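11S globulin (Wrightia tinctoria, PDB 5WXU) probably serves as a seed storage protein, a hexameric nutrient reservoir of the cupin-fold 11S globulin family that also binds the plant hormone auxin. Local coordinates at residues D306-T309 and G313-S316; R335-P340 and V358-G363. One frame throughout, in Å; residues are numbered along the deposited sequence.

Contact 1: D306-T309 and G313-S316; sequences DIYT and GTVS
A tight antiparallel beta hairpin with a classic beta bulge joins 306-309 to 313-316, and the bulge is where Asp306 and Ile307 both face Val315. The carbonyl of Val315 accepts two backbone N-H groups, both lying in its plane: Asp306 N at 2.8 Å from Val315 O, and Ile307 N at 3.2 Å from the same oxygen. Val315 N returns a bond to Ile307 O (3.0 Å). Nearer the turn, Thr309 and Gly313 form a hydrogen-bonded pair through both their N-H and C=O groups, Thr309 N reaching Gly313 O at 3.0 Å. Gly313 takes a backbone conformation (phi 143°, psi -157°) that is accessible to glycine.

The hairpin forms one margin, within the chain, of an antiparallel sheet in the C-terminal cupin domain, and its two surfaces differ. On one, Ile307 and Val315 lie side by side and point the same way, with Ile307 CG1 4.0 Å from Val315 CB. On the other, Tyr308 and Thr314 make the non-hydrogen-bonded pair. With CG of Tyr308 anti to its backbone nitrogen (chi1 167°), the ring leans toward the turn and across to the Gly313 carbonyl, so that Tyr308 CD1 comes within 3.4 Å of Gly313 O, while Thr314 CG2 meets the same ring carbon at 3.9 Å.

Asp306 OD2 accepts a hydrogen bond from Thr317 OG1 and forms a salt bridge with Arg304 NH1, and OD1 forms a salt bridge with Lys150 of the second subunit. Thr314 OG1 bonds to Glu273 of that subunit, and Tyr308 and Thr309 pair in parallel with one of its strands, so the sheet continues across the interface.

Contact 2: R335-P340 and V358-G363; sequences REYLYP and VTRGSG
Arg360 reaches across toward the strand carrying Arg335 and Tyr337, and its guanidinium meets both side chains without a hydrogen bond between the segments. The Arg335 and Arg360 guanidinium planes are almost parallel, 5° apart, but the side chains run obliquely to each other and the nearest atoms, Arg335 NH1 and Arg360 NH2, stay 4.2 Å apart. Tyr337 crosses Arg360 at about a right angle: its CE1 lies over one face of the guanidinium, offset toward the rim and 3.9 Å from Arg360 NH1, with the two planes turned 39° from each other.

Both arginines bend at chi3 (-113° in Arg360), which brings the guanidinium groups to this meeting although Tyr337 CA and Arg360 CA are 9.0 Å apart. Residues 335-338 and 358-359 share a sheet of the C-terminal cupin domain, with strand 402-409 running between their strands. The chain then turns at Arg360 into the second sheet, in a classic beta bulge in which Thr359 and Arg360 both face Glu404.

That glutamate takes salt bridges from Arg335 NH1 and Arg360 NH2 through its OE2, while OE1 accepts from Thr359. Arg335 NH1 has a further salt bridge to Glu273 of the second subunit, and its NE bonds to Leu299 O. The two guanidinium groups therefore gather round the shared carboxylate of Glu404, which, with Glu273 of the second subunit beside it, probably draws the two cations together and balances their charge at the subunit interface.

Contacts 1 and 2 have centres about 12 Å apart and meet through strands 313-318 and 332-338, neighbours in one sheet. Probable hydrogen bonds join them, Ser316 O to Arg335 N at 2.8 Å and Thr314 N to Tyr337 O at 2.9 Å, while Tyr339 CD2 packs 3.5 Å from Gly313 N. Glu273 of the second subunit serves both, bonding to Thr314 of contact 1 and to Arg335 of contact 2. Neither is part of the auxin-binding site, but bound molecules lie near contact 1: the Ile307 side chain is about 10 Å from an indole-3-acetic acid, and that of Asp306 about 4 Å from a citrate, probably a crystallisation component.

Contact 1: D306-T309 and G313-S316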
loop_
_atom_site.group_PDB
_atom_site.type_symbol
_atom_site.label_atom_id
_atom_site.label_comp_id
_atom_site.label_asym_id
_atom_site.label_seq_id
_atom_site.Cartn_x
_atom_site.Cartn_y
_atom_site.Cartn_z
ATOM N N ASP B 306 -14.167 21.598 11.808
ATOM C CA ASP B 306 -14.740 20.308 11.448
ATOM C C ASP B 306 -15.940 19.963 12.310
ATOM O O ASP B 306 -16.793 19.215 11.867
ATOM C CB ASP B 306 -13.648 19.262 11.537
ATOM C CG ASP B 306 -12.527 19.504 10.494
ATOM O OD1 ASP B 306 -12.828 19.737 9.299
ATOM O OD2 ASP B 306 -11.345 19.494 10.857
ATOM N N ILE B 307 -15.913 20.333 13.585
ATOM C CA ILE B 307 -17.021 20.204 14.519
ATOM C C ILE B 307 -17.360 21.619 14.995
ATOM O O ILE B 307 -16.488 22.352 15.385
ATOM C CB ILE B 307 -16.711 19.369 15.789
ATOM C CG1 ILE B 307 -15.893 18.077 15.500
ATOM C CG2 ILE B 307 -18.018 19.094 16.530
ATOM C CD1 ILE B 307 -16.581 17.041 14.691
ATOM N N TYR B 308 -18.639 21.961 15.043
ATOM C CA TYR B 308 -19.078 23.280 15.513
ATOM C C TYR B 308 -20.394 23.109 16.198
ATOM O O TYR B 308 -21.308 22.488 15.678
ATOM C CB TYR B 308 -19.250 24.241 14.378
ATOM C CG TYR B 308 -19.998 25.504 14.744
ATOM C CD1 TYR B 308 -19.525 26.342 15.781
ATOM C CD2 TYR B 308 -21.193 25.846 14.120
ATOM C CE1 TYR B 308 -20.191 27.491 16.104
ATOM C CE2 TYR B 308 -21.850 27.024 14.427
ATOM C CZ TYR B 308 -21.364 27.822 15.456
ATOM O OH TYR B 308 -22.022 29.006 15.733
ATOM N N THR B 309 -20.424 23.572 17.444
ATOM C CA THR B 309 -21.641 23.693 18.204
ATOM C C THR B 309 -21.839 25.161 18.504
ATOM O O THR B 309 -20.986 25.812 19.116
ATOM C CB THR B 309 -21.548 22.873 19.456
ATOM O OG1 THR B 309 -21.419 21.468 19.113
ATOM C CG2 THR B 309 -22.885 23.056 20.342
ATOM N N GLY B 313 -18.437 26.110 20.625
ATOM C CA GLY B 313 -17.138 26.396 19.966
ATOM C C GLY B 313 -16.857 25.396 18.829
ATOM O O GLY B 313 -17.801 24.834 18.229
ATOM N N THR B 314 -15.564 25.263 18.529
ATOM C CA THR B 314 -15.068 24.508 17.350
ATOM C C THR B 314 -13.921 23.587 17.696
ATOM O O THR B 314 -13.099 23.854 18.551
ATOM C CB THR B 314 -14.574 25.441 16.224
ATOM O OG1 THR B 314 -13.560 26.365 16.684
ATOM C CG2 THR B 314 -15.673 26.260 15.684
ATOM N N VAL B 315 -13.881 22.512 16.916
ATOM C CA VAL B 315 -12.686 21.682 16.734
ATOM C C VAL B 315 -12.243 21.722 15.277
ATOM O O VAL B 315 -13.058 21.481 14.350
ATOM C CB VAL B 315 -12.931 20.221 17.195
ATOM C CG1 VAL B 315 -11.629 19.439 17.117
ATOM C CG2 VAL B 315 -13.328 20.217 18.626
ATOM N N SER B 316 -10.929 21.963 15.052
ATOM C CA SER B 316 -10.372 22.018 13.682
ATOM C C SER B 316 -9.211 21.012 13.709
ATOM O O SER B 316 -8.204 21.180 14.424
ATOM C CB SER B 316 -9.949 23.404 13.268
ATOM O OG SER B 316 -11.019 24.278 13.470
#

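Contact 2: R335-P340 and V358-G363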
loop_
_atom_site.group_PDB
_atom_site.type_symbol
_atom_site.label_atom_id
_atom_site.label_comp_id
_atom_site.label_asym_id
_atom_site.label_seq_id
_atom_site.Cartn_x
_atom_site.Cartn_y
_atom_site.Cartn_z
ATOM N N ARG B 335 -6.953 22.280 16.672
ATOM C CA ARG B 335 -7.187 23.545 17.354
ATOM C C ARG B 335 -8.550 23.393 17.959
ATOM O O ARG B 335 -9.522 23.085 17.209
ATOM C CB ARG B 335 -7.155 24.723 16.406
ATOM C CG ARG B 335 -7.307 26.019 17.242
ATOM C CD ARG B 335 -7.230 27.301 16.424
ATOM N NE ARG B 335 -8.418 27.488 15.625
ATOM C CZ ARG B 335 -9.479 28.253 15.934
ATOM N NH1 ARG B 335 -9.520 29.023 17.014
ATOM N NH2 ARG B 335 -10.465 28.286 15.054
ATOM N N GLU B 336 -8.681 23.675 19.266
ATOM C CA GLU B 336 -9.995 23.690 19.892
ATOM C C GLU B 336 -10.222 25.084 20.429
ATOM O O GLU B 336 -9.341 25.698 21.043
ATOM C CB GLU B 336 -10.073 22.701 21.052
ATOM C CG GLU B 336 -9.844 21.247 20.722
ATOM C CD GLU B 336 -9.909 20.376 21.983
ATOM O OE1 GLU B 336 -9.576 20.883 23.059
ATOM O OE2 GLU B 336 -10.288 19.191 21.890
ATOM N N TYR B 337 -11.403 25.620 20.136
ATOM C CA TYR B 337 -11.833 26.937 20.613
ATOM C C TYR B 337 -13.141 26.726 21.370
ATOM O O TYR B 337 -14.116 26.270 20.831
ATOM C CB TYR B 337 -11.935 27.940 19.476
ATOM C CG TYR B 337 -12.227 29.295 19.992
ATOM C CD1 TYR B 337 -11.210 30.075 20.575
ATOM C CD2 TYR B 337 -13.521 29.764 20.015
ATOM C CE1 TYR B 337 -11.487 31.331 21.147
ATOM C CE2 TYR B 337 -13.825 30.998 20.570
ATOM C CZ TYR B 337 -12.812 31.786 21.122
ATOM O OH TYR B 337 -13.163 33.014 21.624
ATOM N N LEU B 338 -13.131 27.074 22.651
ATOM C CA LEU B 338 -14.303 27.021 23.480
ATOM C C LEU B 338 -14.736 28.399 23.887
ATOM O O LEU B 338 -13.958 29.198 24.373
ATOM C CB LEU B 338 -14.080 26.166 24.729
ATOM C CG LEU B 338 -13.797 24.691 24.452
ATOM C CD1 LEU B 338 -13.426 23.997 25.747
ATOM C CD2 LEU B 338 -14.977 24.016 23.776
ATOM N N TYR B 339 -16.037 28.629 23.707
ATOM C CA TYR B 339 -16.668 29.782 24.296
ATOM C C TYR B 339 -16.713 29.715 25.798
ATOM O O TYR B 339 -16.565 28.669 26.436
ATOM C CB TYR B 339 -18.061 29.980 23.718
ATOM C CG TYR B 339 -18.068 30.362 22.252
ATOM C CD1 TYR B 339 -17.562 31.595 21.845
ATOM C CD2 TYR B 339 -18.589 29.548 21.298
ATOM C CE1 TYR B 339 -17.558 31.959 20.510
ATOM C CE2 TYR B 339 -18.605 29.893 19.951
ATOM C CZ TYR B 339 -18.078 31.080 19.549
ATOM O OH TYR B 339 -18.096 31.394 18.197
ATOM N N PRO B 340 -17.012 30.888 26.427
ATOM C CA PRO B 340 -16.945 30.807 27.873
ATOM C C PRO B 340 -17.834 29.748 28.495
ATOM O O PRO B 340 -18.971 29.604 28.103
ATOM C CB PRO B 340 -17.351 32.234 28.318
ATOM C CG PRO B 340 -16.876 33.079 27.238
ATOM C CD PRO B 340 -17.037 32.262 25.933
ATOM N N VAL B 358 -1.897 25.993 25.557
ATOM C CA VAL B 358 -2.984 26.938 25.684
ATOM C C VAL B 358 -2.557 28.295 25.124
ATOM O O VAL B 358 -1.646 28.939 25.664
ATOM C CB VAL B 358 -3.369 27.103 27.151
ATOM C CG1 VAL B 358 -4.621 27.968 27.280
ATOM C CG2 VAL B 358 -3.629 25.797 27.828
ATOM N N THR B 359 -3.170 28.709 24.046
ATOM C CA THR B 359 -2.829 29.940 23.401
ATOM C C THR B 359 -3.630 31.106 23.888
ATOM O O THR B 359 -3.141 32.246 23.734
ATOM C CB THR B 359 -2.948 29.857 21.892
ATOM O OG1 THR B 359 -4.163 29.188 21.555
ATOM C CG2 THR B 359 -1.764 29.034 21.380
ATOM N N ARG B 360 -4.809 30.852 24.442
ATOM C CA ARG B 360 -5.734 31.944 24.837
ATOM C C ARG B 360 -6.581 31.467 25.938
ATOM O O ARG B 360 -7.092 30.330 25.937
ATOM C CB ARG B 360 -6.657 32.399 23.717
ATOM C CG ARG B 360 -6.022 33.077 22.546
ATOM C CD ARG B 360 -7.033 33.827 21.668
ATOM N NE ARG B 360 -7.176 33.217 20.333
ATOM C CZ ARG B 360 -8.212 33.399 19.490
ATOM N NH1 ARG B 360 -9.245 34.197 19.814
ATOM N NH2 ARG B 360 -8.216 32.764 18.301
ATOM N N GLY B 361 -6.849 32.326 26.909
ATOM C CA GLY B 361 -7.881 31.936 27.850
ATOM C C GLY B 361 -7.462 31.046 28.971
ATOM O O GLY B 361 -6.278 30.960 29.314
ATOM N N SER B 362 -8.413 30.305 29.519
ATOM C CA SER B 362 -8.186 29.476 30.665
ATOM C C SER B 362 -9.339 28.509 30.810
ATOM O O SER B 362 -10.359 28.639 30.159
ATOM C CB SER B 362 -8.058 30.308 31.967
ATOM O OG SER B 362 -9.288 30.975 32.205
ATOM N N GLY B 363 -9.156 27.550 31.653
ATOM C CA GLY B 363 -10.226 26.609 31.983
ATOM C C GLY B 363 -9.844 25.616 33.044
ATOM O O GLY B 363 -8.791 25.713 33.634
#